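Local coordinates for protein putative tetR family transcription regulator (Shewanella loihica, PDB 3PPB) that probably binds DNA through an N-terminal helix-turn-helix and regulates transcription, as other members of the TetR family do, at residues 98-101 and 102-105; 116-119 and 120-123; 133-136 and 137-140; 149-152 and 153-157; 162-165 and 166-170. All blocks are in the same frame, centred on the assembly; numbering follows the deposited sequence.

Contact 1: residues 98-101 and 102-105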
loop_
_atom_site.group_PDB
_atom_site.type_symbol
_atom_site.label_atom_id
_atom_site.label_comp_id
_atom_site.label_asym_id
_atom_site.label_seq_id
_atom_site.Cartn_x
_atom_site.Cartn_y
_atom_site.Cartn_z
HETATM N N MSE A 98 -7.941 -10.816 8.567
HETATM C CA MSE A 98 -8.258 -12.184 8.139
HETATM C C MSE A 98 -9.743 -12.473 8.348
HETATM O O MSE A 98 -10.325 -13.217 7.567
HETATM C CB MSE A 98 -7.410 -13.219 8.896
HETATM C CG MSE A 98 -5.887 -13.035 8.710
HETATM SE SE MSE A 98 -5.274 -12.986 6.822
HETATM C CE MSE A 98 -5.492 -14.941 6.368
ATOM N N ALA A 99 -10.362 -11.883 9.386
ATOM C CA ALA A 99 -11.781 -12.095 9.688
ATOM C C ALA A 99 -12.730 -11.287 8.771
ATOM O O ALA A 99 -13.887 -11.670 8.651
ATOM C CB ALA A 99 -12.062 -11.739 11.144
ATOM N N ASN A 100 -12.265 -10.162 8.165
ATOM C CA ASN A 100 -13.104 -9.294 7.314
ATOM C C ASN A 100 -12.453 -9.122 5.939
ATOM O O ASN A 100 -11.896 -8.059 5.661
ATOM C CB ASN A 100 -13.313 -7.932 8.007
ATOM C CG ASN A 100 -13.862 -8.060 9.411
ATOM O OD1 ASN A 100 -15.072 -8.104 9.614
ATOM N ND2 ASN A 100 -12.995 -8.202 10.404
ATOM N N PRO A 101 -12.465 -10.169 5.079
ATOM C CA PRO A 101 -11.715 -10.085 3.806
ATOM C C PRO A 101 -12.177 -8.977 2.855
ATOM O O PRO A 101 -11.329 -8.383 2.190
ATOM C CB PRO A 101 -11.889 -11.480 3.178
ATOM C CG PRO A 101 -13.041 -12.098 3.891
ATOM C CD PRO A 101 -13.028 -11.523 5.273
ATOM N N LEU A 102 -13.481 -8.652 2.828
ATOM C CA LEU A 102 -13.966 -7.588 1.954
ATOM C C LEU A 102 -13.482 -6.190 2.419
ATOM O O LEU A 102 -12.910 -5.433 1.613
ATOM C CB LEU A 102 -15.502 -7.636 1.862
ATOM C CG LEU A 102 -16.164 -6.677 0.885
ATOM C CD1 LEU A 102 -15.666 -6.896 -0.541
ATOM C CD2 LEU A 102 -17.658 -6.874 0.912
ATOM N N LYS A 103 -13.687 -5.873 3.713
ATOM C CA LYS A 103 -13.260 -4.605 4.301
ATOM C C LYS A 103 -11.739 -4.454 4.259
ATOM O O LYS A 103 -11.242 -3.345 4.039
ATOM C CB LYS A 103 -13.770 -4.484 5.738
ATOM C CG LYS A 103 -15.247 -4.195 5.790
ATOM C CD LYS A 103 -15.837 -4.434 7.170
ATOM C CE LYS A 103 -17.336 -4.259 7.074
ATOM N NZ LYS A 103 -17.999 -4.600 8.353
ATOM N N GLN A 104 -11.001 -5.581 4.402
ATOM C CA GLN A 104 -9.545 -5.570 4.321
ATOM C C GLN A 104 -9.090 -5.284 2.867
ATOM O O GLN A 104 -8.197 -4.461 2.662
ATOM C CB GLN A 104 -8.933 -6.877 4.857
ATOM C CG GLN A 104 -7.415 -6.982 4.679
ATOM C CD GLN A 104 -6.647 -5.821 5.275
ATOM O OE1 GLN A 104 -7.076 -5.180 6.243
ATOM N NE2 GLN A 104 -5.472 -5.545 4.727
ATOM N N ALA A 105 -9.732 -5.925 1.868
ATOM C CA ALA A 105 -9.426 -5.662 0.450
ATOM C C ALA A 105 -9.673 -4.162 0.126
ATOM O O ALA A 105 -8.895 -3.567 -0.609
ATOM C CB ALA A 105 -10.280 -6.550 -0.445
#
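Gln104 lays its CB against the backbone oxygen of Asn100, CB to O 3.3 Å, in the opening turn of helix 101-110. That oxygen also accepts the backbone N-H of Gln104, with 2.9 Å between Gln104 N and Asn100 O. Gln104 swings its amide away from the turn through a bend at chi2 (55°), and OE1 bonds to the hydroxyl of Tyr161. Ala105 N bonds in the same way to Pro101 O, 2.9 Å, and Ala105 CB rests 3.4 Å from the same Pro101 O.

Asn100 is where the two helices meet. It is the first residue to leave helical torsions after helix 82-99, and it also holds the N-cap position of helix 101-110, although its side chain makes no capping bond; ND2 turns back to Trp96 O instead. Pro101 suits the first turn that follows, where a residue without an N-H leaves no helical bond unmade. With Asn100 as the single non-helical residue, this is a direct join between consecutive helices of a tetracycline-repressor-like, all-helical fold.

The side chains of Asn100 and Lys103 meet at their roots, CB to CB 4.2 Å, and their polar ends part. Lys103 stretches out beyond CG to a salt bridge with Glu67. Leu102 packs on Leu19, Gln20 and Val23 of helix 10-24, and Lys103 shares Leu19.

Contact 2: residues 116-119 and 120-123. With EDO (1,2-ethanediol), chain I.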
loop_
_atom_site.group_PDB
_atom_site.type_symbol
_atom_site.label_atom_id
_atom_site.label_comp_id
_atom_site.label_asym_id
_atom_site.label_seq_id
_atom_site.Cartn_x
_atom_site.Cartn_y
_atom_site.Cartn_z
ATOM N N VAL A 116 -8.622 8.564 -2.281
ATOM C CA VAL A 116 -9.313 9.249 -1.176
ATOM C C VAL A 116 -8.662 10.612 -0.953
ATOM O O VAL A 116 -7.431 10.702 -0.967
ATOM C CB VAL A 116 -9.357 8.405 0.135
ATOM C CG1 VAL A 116 -10.179 9.091 1.223
ATOM C CG2 VAL A 116 -9.903 7.002 -0.127
ATOM N N GLU A 117 -9.495 11.668 -0.743
ATOM C CA GLU A 117 -9.053 13.027 -0.423
ATOM C C GLU A 117 -8.083 12.991 0.741
ATOM O O GLU A 117 -8.338 12.259 1.708
ATOM C CB GLU A 117 -10.253 13.911 -0.048
ATOM C CG GLU A 117 -10.844 14.696 -1.203
ATOM C CD GLU A 117 -9.942 15.705 -1.885
ATOM O OE1 GLU A 117 -9.063 16.297 -1.216
ATOM O OE2 GLU A 117 -10.136 15.915 -3.102
ATOM N N GLN A 118 -6.953 13.743 0.640
ATOM C CA GLN A 118 -5.921 13.788 1.686
ATOM C C GLN A 118 -6.514 14.188 3.040
ATOM O O GLN A 118 -6.132 13.597 4.054
ATOM C CB GLN A 118 -4.771 14.736 1.311
ATOM C CG GLN A 118 -3.462 14.419 2.046
ATOM C CD GLN A 118 -2.293 15.252 1.574
ATOM O OE1 GLN A 118 -2.052 15.420 0.367
ATOM N NE2 GLN A 118 -1.516 15.762 2.524
ATOM N N SER A 119 -7.469 15.138 3.045
ATOM C CA SER A 119 -8.129 15.614 4.263
ATOM C C SER A 119 -8.898 14.481 4.974
ATOM O O SER A 119 -8.855 14.408 6.207
ATOM C CB SER A 119 -9.062 16.785 3.954
ATOM O OG SER A 119 -10.050 16.452 2.995
ATOM N N VAL A 120 -9.552 13.587 4.205
ATOM C CA VAL A 120 -10.301 12.442 4.748
ATOM C C VAL A 120 -9.311 11.385 5.278
ATOM O O VAL A 120 -9.554 10.823 6.343
ATOM C CB VAL A 120 -11.299 11.867 3.712
ATOM C CG1 VAL A 120 -11.960 10.580 4.202
ATOM C CG2 VAL A 120 -12.361 12.904 3.371
ATOM N N ARG A 121 -8.192 11.156 4.561
ATOM C CA ARG A 121 -7.146 10.232 4.997
ATOM C C ARG A 121 -6.527 10.740 6.309
ATOM O O ARG A 121 -6.205 9.926 7.180
ATOM C CB ARG A 121 -6.069 10.043 3.915
ATOM C CG ARG A 121 -6.544 9.206 2.715
ATOM C CD ARG A 121 -5.416 8.737 1.810
ATOM N NE ARG A 121 -4.809 9.817 1.017
ATOM C CZ ARG A 121 -3.581 10.305 1.217
ATOM N NH1 ARG A 121 -2.817 9.827 2.194
ATOM N NH2 ARG A 121 -3.116 11.280 0.447
ATOM N N ASP A 122 -6.440 12.096 6.471
ATOM C CA ASP A 122 -5.928 12.761 7.675
ATOM C C ASP A 122 -6.870 12.549 8.856
ATOM O O ASP A 122 -6.388 12.322 9.968
ATOM C CB ASP A 122 -5.719 14.277 7.429
ATOM C CG ASP A 122 -4.532 14.636 6.550
ATOM O OD1 ASP A 122 -3.639 13.771 6.363
ATOM O OD2 ASP A 122 -4.483 15.791 6.067
ATOM N N GLN A 123 -8.204 12.634 8.612
ATOM C CA GLN A 123 -9.213 12.434 9.658
ATOM C C GLN A 123 -9.116 11.001 10.194
ATOM O O GLN A 123 -9.219 10.801 11.402
ATOM C CB GLN A 123 -10.637 12.762 9.146
ATOM C CG GLN A 123 -11.806 12.445 10.112
ATOM C CD GLN A 123 -11.695 13.010 11.518
ATOM O OE1 GLN A 123 -11.279 14.152 11.736
ATOM N NE2 GLN A 123 -12.124 12.232 12.505
HETATM C C1 EDO I . -12.560 10.516 -2.461
HETATM O O1 EDO I . -12.271 11.426 -1.396
HETATM C C2 EDO I . -12.985 11.226 -3.739
HETATM O O2 EDO I . -12.406 12.529 -3.903
#
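This is a local contact in the first turn of helix 118-128, partly buried, where the chain enters the helix beside the second subunit. Glu117, at the N-cap position, offers its backbone O to Arg121 N at 3.1 Å, and Val120 N makes a weak bond to the same oxygen. Next to it Asp122 N bonds to Gln118 O at 2.9 Å. Val116, still before the helix, meets Val120 nearly at a right angle, CG1 to CG1 3.8 Å, and Val120 carries this apolar patch on to Phe61 and Leu62 of helix 53-74.

Arg121 folds back over the start of the helix. A bend at chi3 (-71°) brings its guanidinium edge to Val116 O, for a weak bond of 3.4 Å from Arg121 NE in the guanidinium plane. Gln118 CA lies over one face, and Gln118 CG is 3.5 Å from Arg121 NH2. Arg121 NH2 also makes a long, weak ion pair with Asp170 of the second subunit. Cutting Arg121 back to an alanine is likely to leave Val116 O without this side-chain donor and to remove the weak ion pair across the dimer.

Glu117 N binds O1 of an ethanediol at 2.9 Å, probably from the crystallisation liquor and also held by Glu58. An N-cap residue whose backbone O takes the first i+4 bond, here from Arg121 N, is the start of an alpha helix.

Contact 3: residues 133-136 and 137-140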
loop_
_atom_site.group_PDB
_atom_site.type_symbol
_atom_site.label_atom_id
_atom_site.label_comp_id
_atom_site.label_asym_id
_atom_site.label_seq_id
_atom_site.Cartn_x
_atom_site.Cartn_y
_atom_site.Cartn_z
ATOM N N ALA A 133 -0.427 7.432 17.354
ATOM C CA ALA A 133 0.601 8.449 17.600
ATOM C C ALA A 133 0.820 8.638 19.117
ATOM O O ALA A 133 1.944 8.884 19.527
ATOM C CB ALA A 133 0.206 9.778 16.954
ATOM N N GLU A 134 -0.247 8.494 19.943
ATOM C CA GLU A 134 -0.109 8.637 21.388
ATOM C C GLU A 134 0.742 7.495 21.964
ATOM O O GLU A 134 1.600 7.745 22.815
ATOM C CB GLU A 134 -1.470 8.728 22.079
ATOM C CG GLU A 134 -1.404 8.974 23.592
ATOM C CD GLU A 134 -0.472 10.057 24.120
ATOM O OE1 GLU A 134 -0.358 11.131 23.480
ATOM O OE2 GLU A 134 0.123 9.837 25.202
ATOM N N LEU A 135 0.553 6.266 21.454
ATOM C CA LEU A 135 1.363 5.128 21.892
ATOM C C LEU A 135 2.816 5.291 21.461
ATOM O O LEU A 135 3.711 4.968 22.247
ATOM C CB LEU A 135 0.800 3.805 21.390
ATOM C CG LEU A 135 -0.501 3.370 22.083
ATOM C CD1 LEU A 135 -1.124 2.219 21.349
ATOM C CD2 LEU A 135 -0.267 3.019 23.558
ATOM N N ILE A 136 3.064 5.827 20.243
ATOM C CA ILE A 136 4.433 6.089 19.780
ATOM C C ILE A 136 5.090 7.131 20.716
ATOM O O ILE A 136 6.225 6.901 21.150
ATOM C CB ILE A 136 4.509 6.517 18.289
ATOM C CG1 ILE A 136 3.929 5.423 17.359
ATOM C CG2 ILE A 136 5.944 6.895 17.901
ATOM C CD1 ILE A 136 3.571 5.939 15.925
ATOM N N ARG A 137 4.373 8.243 21.044
ATOM C CA ARG A 137 4.863 9.295 21.950
ATOM C C ARG A 137 5.226 8.700 23.310
ATOM O O ARG A 137 6.270 9.043 23.876
ATOM C CB ARG A 137 3.824 10.419 22.118
ATOM C CG ARG A 137 3.766 11.385 20.948
ATOM C CD ARG A 137 2.900 12.596 21.254
ATOM N NE ARG A 137 1.502 12.395 20.866
ATOM C CZ ARG A 137 0.987 12.747 19.691
ATOM N NH1 ARG A 137 1.748 13.333 18.772
ATOM N NH2 ARG A 137 -0.291 12.520 19.426
ATOM N N GLN A 138 4.389 7.773 23.824
ATOM C CA GLN A 138 4.653 7.103 25.107
ATOM C C GLN A 138 5.901 6.215 25.027
ATOM O O GLN A 138 6.721 6.231 25.938
ATOM C CB GLN A 138 3.450 6.292 25.555
ATOM C CG GLN A 138 2.321 7.145 26.119
ATOM C CD GLN A 138 1.102 6.327 26.449
ATOM O OE1 GLN A 138 1.193 5.181 26.897
ATOM N NE2 GLN A 138 -0.067 6.911 26.256
ATOM N N GLY A 139 6.071 5.508 23.919
ATOM C CA GLY A 139 7.241 4.665 23.687
ATOM C C GLY A 139 8.523 5.447 23.524
ATOM O O GLY A 139 9.596 4.953 23.877
ATOM N N GLN A 140 8.422 6.670 22.976
ATOM C CA GLN A 140 9.579 7.533 22.791
ATOM C C GLN A 140 10.012 8.086 24.151
ATOM O O GLN A 140 11.208 8.123 24.439
ATOM C CB GLN A 140 9.265 8.662 21.791
ATOM C CG GLN A 140 9.211 8.175 20.349
ATOM C CD GLN A 140 8.799 9.246 19.350
ATOM O OE1 GLN A 140 8.086 10.208 19.673
ATOM N NE2 GLN A 140 9.219 9.088 18.095
#
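Glu134 reaches two side chains of the following turn, one with each carboxylate oxygen. Gln138 NE2 gives a straight hydrogen bond to Glu134 OE2, 3.1 Å at 171°, which uses the anti lone pair and lies in the plane of the Gln138 amide. OE1 faces the guanidinium edge of Arg137, whose NE is 3.4 Å from Glu134 OE1: a salt bridge with a weak hydrogen bond, doubtful because Arg137 is modelled in two conformers. The carboxylate and guanidinium planes are 43° apart.

Glu134 is set up for this by CG anti to the backbone N (chi1 -176°) and a bend at chi2. Arg137 is backed by Ala133, whose CB lies 3.7 Å from Arg137 NH2 over a face of the guanidinium. Beneath the side chains run the backbone bonds of the helix, among them Arg137 N to Ala133 O at 2.9 Å and Gln138 N to Glu134 O at 3.0 Å.

Elsewhere on the helix, Ile136 and Gln140 lie side by side, with Ile136 CG2 3.9 Å from Gln140 NE2. Gln140 NE2 bonds to Ala146 O, while Ile136 packs on Ile150 and Met153 of helix 150-170. Leu135 leans on Leu82 and Leu89 of helix 82-99.

One carboxylate thus takes an i+3 charge and an i+4 amide: the bond from the neutral amide, straight and in plane, is likely to orient the carboxylate, while the weaker Arg137 bond adds a charge.

Contact 4: residues 149-152 and 153-157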
loop_
_atom_site.group_PDB
_atom_site.type_symbol
_atom_site.label_atom_id
_atom_site.label_comp_id
_atom_site.label_asym_id
_atom_site.label_seq_id
_atom_site.Cartn_x
_atom_site.Cartn_y
_atom_site.Cartn_z
ATOM N N PRO A 149 10.296 11.580 12.938
ATOM C CA PRO A 149 9.044 12.366 12.879
ATOM C C PRO A 149 7.846 11.437 13.062
ATOM O O PRO A 149 7.804 10.374 12.436
ATOM C CB PRO A 149 9.112 13.003 11.490
ATOM C CG PRO A 149 10.589 13.127 11.230
ATOM C CD PRO A 149 11.095 11.810 11.716
ATOM N N ILE A 150 6.914 11.820 13.975
ATOM C CA ILE A 150 5.737 11.038 14.353
ATOM C C ILE A 150 4.886 10.623 13.126
ATOM O O ILE A 150 4.456 9.478 13.045
ATOM C CB ILE A 150 4.871 11.758 15.439
ATOM C CG1 ILE A 150 3.965 10.757 16.184
ATOM C CG2 ILE A 150 4.063 12.966 14.918
ATOM C CD1 ILE A 150 4.539 10.305 17.455
ATOM N N GLU A 151 4.659 11.535 12.169
ATOM C CA GLU A 151 3.808 11.209 11.026
ATOM C C GLU A 151 4.436 10.158 10.098
ATOM O O GLU A 151 3.723 9.329 9.543
ATOM C CB GLU A 151 3.403 12.451 10.238
ATOM C CG GLU A 151 2.109 12.158 9.499
ATOM C CD GLU A 151 1.611 13.199 8.529
ATOM O OE1 GLU A 151 1.607 14.393 8.899
ATOM O OE2 GLU A 151 1.143 12.810 7.433
ATOM N N LEU A 152 5.762 10.183 9.953
ATOM C CA LEU A 152 6.488 9.198 9.151
ATOM C C LEU A 152 6.369 7.841 9.845
ATOM O O LEU A 152 6.149 6.830 9.192
ATOM C CB LEU A 152 7.973 9.615 8.982
ATOM C CG LEU A 152 8.899 8.630 8.238
ATOM C CD1 LEU A 152 8.353 8.230 6.851
ATOM C CD2 LEU A 152 10.288 9.187 8.122
HETATM N N MSE A 153 6.479 7.828 11.176
HETATM C CA MSE A 153 6.359 6.583 11.931
HETATM C C MSE A 153 4.934 6.014 11.791
HETATM O O MSE A 153 4.807 4.813 11.624
HETATM C CB MSE A 153 6.752 6.813 13.399
HETATM C CG MSE A 153 8.235 7.220 13.556
HETATM SE SE MSE A 153 8.687 7.409 15.419
HETATM C CE MSE A 153 8.949 5.574 15.869
ATOM N N GLN A 154 3.866 6.870 11.840
ATOM C CA GLN A 154 2.496 6.337 11.701
ATOM C C GLN A 154 2.290 5.811 10.286
ATOM O O GLN A 154 1.711 4.735 10.146
ATOM C CB GLN A 154 1.381 7.336 12.085
ATOM C CG GLN A 154 0.010 6.635 12.223
ATOM C CD GLN A 154 -1.119 7.413 12.871
ATOM O OE1 GLN A 154 -0.917 8.416 13.570
ATOM N NE2 GLN A 154 -2.345 6.922 12.695
ATOM N N ASP A 155 2.803 6.510 9.235
ATOM C CA ASP A 155 2.682 6.003 7.859
ATOM C C ASP A 155 3.398 4.679 7.756
ATOM O O ASP A 155 2.930 3.776 7.064
ATOM C CB ASP A 155 3.263 6.984 6.833
ATOM C CG ASP A 155 2.361 8.151 6.484
ATOM O OD1 ASP A 155 1.189 8.142 6.912
ATOM O OD2 ASP A 155 2.838 9.080 5.796
ATOM N N ASN A 156 4.554 4.566 8.440
ATOM C CA ASN A 156 5.337 3.348 8.410
ATOM C C ASN A 156 4.540 2.201 9.032
ATOM O O ASN A 156 4.513 1.123 8.441
ATOM C CB ASN A 156 6.689 3.550 9.085
ATOM C CG ASN A 156 7.498 2.297 9.081
ATOM O OD1 ASN A 156 7.984 1.831 8.037
ATOM N ND2 ASN A 156 7.487 1.660 10.226
ATOM N N CYS A 157 3.884 2.423 10.199
ATOM C CA CYS A 157 3.025 1.403 10.838
ATOM C C CYS A 157 1.978 0.935 9.841
ATOM O O CYS A 157 1.737 -0.257 9.695
ATOM C CB CYS A 157 2.354 1.954 12.096
ATOM S SG CYS A 157 3.487 2.319 13.439
HETATM O O HOH W 1 1.435 11.278 5.175
#
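Met153 and Pro149 make the tight side of this first turn: the selenomethionine's CG lies 3.4 Å from Pro149 O, the oxygen that also accepts its backbone N at 3.1 Å. CG stands anti to its own carbonyl carbon (chi1 -64°), which carries it back over the preceding turn. Further along, Asn156 CB is 3.3 Å from Leu152 O. Met153 and Asn156 are buried, and the amide of Asn156 is satisfied, its OD1 by Gln160 of the second subunit.

The looser side holds two acids joined through a water, against the second subunit. Glu151 OE2 and Asp155 OD2 are 4.4 Å apart and do not touch; each of these two oxygens accepts a hydrogen bond from the bridging water. Glu151 OE2 also bonds to His171 NE2 of the second subunit, which is likely to ease the repulsion between like charges.

Around the turn, Met153 packs on Ile136 and Gln140 of helix 130-141. In the conformer given, Gln154 NE2 bonds to Met125 O of helix 118-128. Helix 178-192 supplies Met192 behind Met153 and Ala191 behind Asn156, while Tyr167 of the second subunit meets Glu151, Leu152 and Asp155.

Contact 5: residues 162-165 and 166-170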
loop_
_atom_site.group_PDB
_atom_site.type_symbol
_atom_site.label_atom_id
_atom_site.label_comp_id
_atom_site.label_asym_id
_atom_site.label_seq_id
_atom_site.Cartn_x
_atom_site.Cartn_y
_atom_site.Cartn_z
ATOM N N LEU A 162 -0.173 -3.034 5.944
ATOM C CA LEU A 162 -0.663 -3.392 4.612
ATOM C C LEU A 162 0.205 -4.451 3.966
ATOM O O LEU A 162 -0.315 -5.312 3.264
ATOM C CB LEU A 162 -0.789 -2.156 3.710
ATOM C CG LEU A 162 -1.899 -1.148 4.108
ATOM C CD1 LEU A 162 -1.800 0.083 3.269
ATOM C CD2 LEU A 162 -3.296 -1.772 3.989
ATOM N N ALA A 163 1.518 -4.422 4.229
ATOM C CA ALA A 163 2.451 -5.418 3.695
ATOM C C ALA A 163 2.192 -6.786 4.339
ATOM O O ALA A 163 2.146 -7.782 3.631
ATOM C CB ALA A 163 3.877 -4.978 3.938
ATOM N N ALA A 164 1.999 -6.830 5.672
ATOM C CA ALA A 164 1.798 -8.095 6.398
ATOM C C ALA A 164 0.448 -8.710 6.053
ATOM O O ALA A 164 0.365 -9.928 5.908
ATOM C CB ALA A 164 1.930 -7.887 7.917
ATOM N N THR A 165 -0.586 -7.884 5.858
ATOM C CA THR A 165 -1.917 -8.391 5.517
ATOM C C THR A 165 -1.981 -8.820 4.050
ATOM O O THR A 165 -2.706 -9.754 3.752
ATOM C CB THR A 165 -3.010 -7.420 5.907
ATOM O OG1 THR A 165 -2.819 -6.166 5.259
ATOM C CG2 THR A 165 -3.098 -7.242 7.422
ATOM N N ARG A 166 -1.191 -8.191 3.153
ATOM C CA ARG A 166 -1.050 -8.620 1.760
ATOM C C ARG A 166 -0.448 -10.025 1.773
ATOM O O ARG A 166 -0.980 -10.936 1.154
ATOM C CB ARG A 166 -0.114 -7.641 0.987
ATOM C CG ARG A 166 0.403 -8.115 -0.401
ATOM C CD ARG A 166 -0.636 -7.914 -1.499
ATOM N NE ARG A 166 -1.690 -8.928 -1.432
ATOM C CZ ARG A 166 -2.988 -8.668 -1.321
ATOM N NH1 ARG A 166 -3.424 -7.416 -1.320
ATOM N NH2 ARG A 166 -3.862 -9.661 -1.229
ATOM N N TYR A 167 0.648 -10.193 2.539
ATOM C CA TYR A 167 1.380 -11.447 2.705
ATOM C C TYR A 167 0.469 -12.563 3.227
ATOM O O TYR A 167 0.459 -13.659 2.653
ATOM C CB TYR A 167 2.566 -11.227 3.673
ATOM C CG TYR A 167 3.449 -12.433 3.893
ATOM C CD1 TYR A 167 4.372 -12.834 2.930
ATOM C CD2 TYR A 167 3.347 -13.190 5.056
ATOM C CE1 TYR A 167 5.184 -13.952 3.126
ATOM C CE2 TYR A 167 4.143 -14.312 5.256
ATOM C CZ TYR A 167 5.090 -14.666 4.306
ATOM O OH TYR A 167 5.924 -15.742 4.507
ATOM N N PHE A 168 -0.280 -12.309 4.321
ATOM C CA PHE A 168 -1.094 -13.350 4.906
ATOM C C PHE A 168 -2.341 -13.654 4.091
ATOM O O PHE A 168 -2.801 -14.785 4.145
ATOM C CB PHE A 168 -1.433 -13.048 6.364
ATOM C CG PHE A 168 -0.216 -13.185 7.279
ATOM C CD1 PHE A 168 0.440 -14.406 7.413
ATOM C CD2 PHE A 168 0.241 -12.104 8.027
ATOM C CE1 PHE A 168 1.549 -14.542 8.254
ATOM C CE2 PHE A 168 1.374 -12.228 8.865
ATOM C CZ PHE A 168 2.010 -13.453 8.978
ATOM N N VAL A 169 -2.846 -12.703 3.290
ATOM C CA VAL A 169 -3.998 -12.975 2.422
ATOM C C VAL A 169 -3.493 -13.811 1.232
ATOM O O VAL A 169 -4.189 -14.730 0.792
ATOM C CB VAL A 169 -4.734 -11.681 1.994
ATOM C CG1 VAL A 169 -5.722 -11.947 0.838
ATOM C CG2 VAL A 169 -5.441 -11.038 3.198
ATOM N N ASP A 170 -2.267 -13.521 0.740
ATOM C CA ASP A 170 -1.659 -14.277 -0.373
ATOM C C ASP A 170 -1.261 -15.688 0.059
ATOM O O ASP A 170 -1.258 -16.601 -0.764
ATOM C CB ASP A 170 -0.390 -13.563 -0.900
ATOM C CG ASP A 170 -0.591 -12.274 -1.678
ATOM O OD1 ASP A 170 -1.763 -11.933 -1.982
ATOM O OD2 ASP A 170 0.430 -11.597 -1.977
#
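Arg166 takes Leu162 O with its backbone N at 3.0 Å, and its side chain grips Asp170 one turn on. NE and NH2 of Arg166 both point at one atom, Asp170 OD1, at 3.1 and 3.2 Å, in the guanidinium plane but from above one face of the carboxylate. Arg166 NH1 bonds to Met112 O of the second subunit, so the guanidinium is held by Asp170 of its own chain and by a backbone oxygen of the other. A leucine in its place would probably leave Asp170 without the guanidinium that grips it and Met112 O of the second subunit without its donor.

Thr165 ties down its hydroxyl on its own helix, OG1 to Tyr161 O, and its backbone O touches Val169 CG2 at 3.1 Å. Phe168 slides CD2 to 3.0 Å from Ala164 O, the oxygen its own N binds, and the neighbouring CE2 is 4.5 Å from Ala164 CB. Tyr167 CD2 stands over the middle of the Phe168 ring. Further out, Tyr167 OH bonds to Glu180 and Arg174, and Trp175 meets Phe168 edge-to-face.

The helix end is thus split between an ion pair in which two N-H groups share one carboxylate oxygen and aromatic rings on another flank.

In the fold
Helix 150-170 carries contacts 4 and 5, the two buried ones, at places 19 Å apart between centres; contact 1 is a surface join, and contacts 2 and 3 are partly buried. Contact 1 touches contact 5, Gln104 NE2 lying 2.8 Å from Thr165 OG1, and contact 3 touches contact 4, where Ile136 CG2 is 3.7 Å from Met153 SE. Contacts 2, 4 and 5 all reach the second subunit, and their chemistry differs: contact 4 brings two acids together, whereas contacts 2 and 5 each bring an arginine. Contact 3, untouched by the other chain, keeps its charges within one helix.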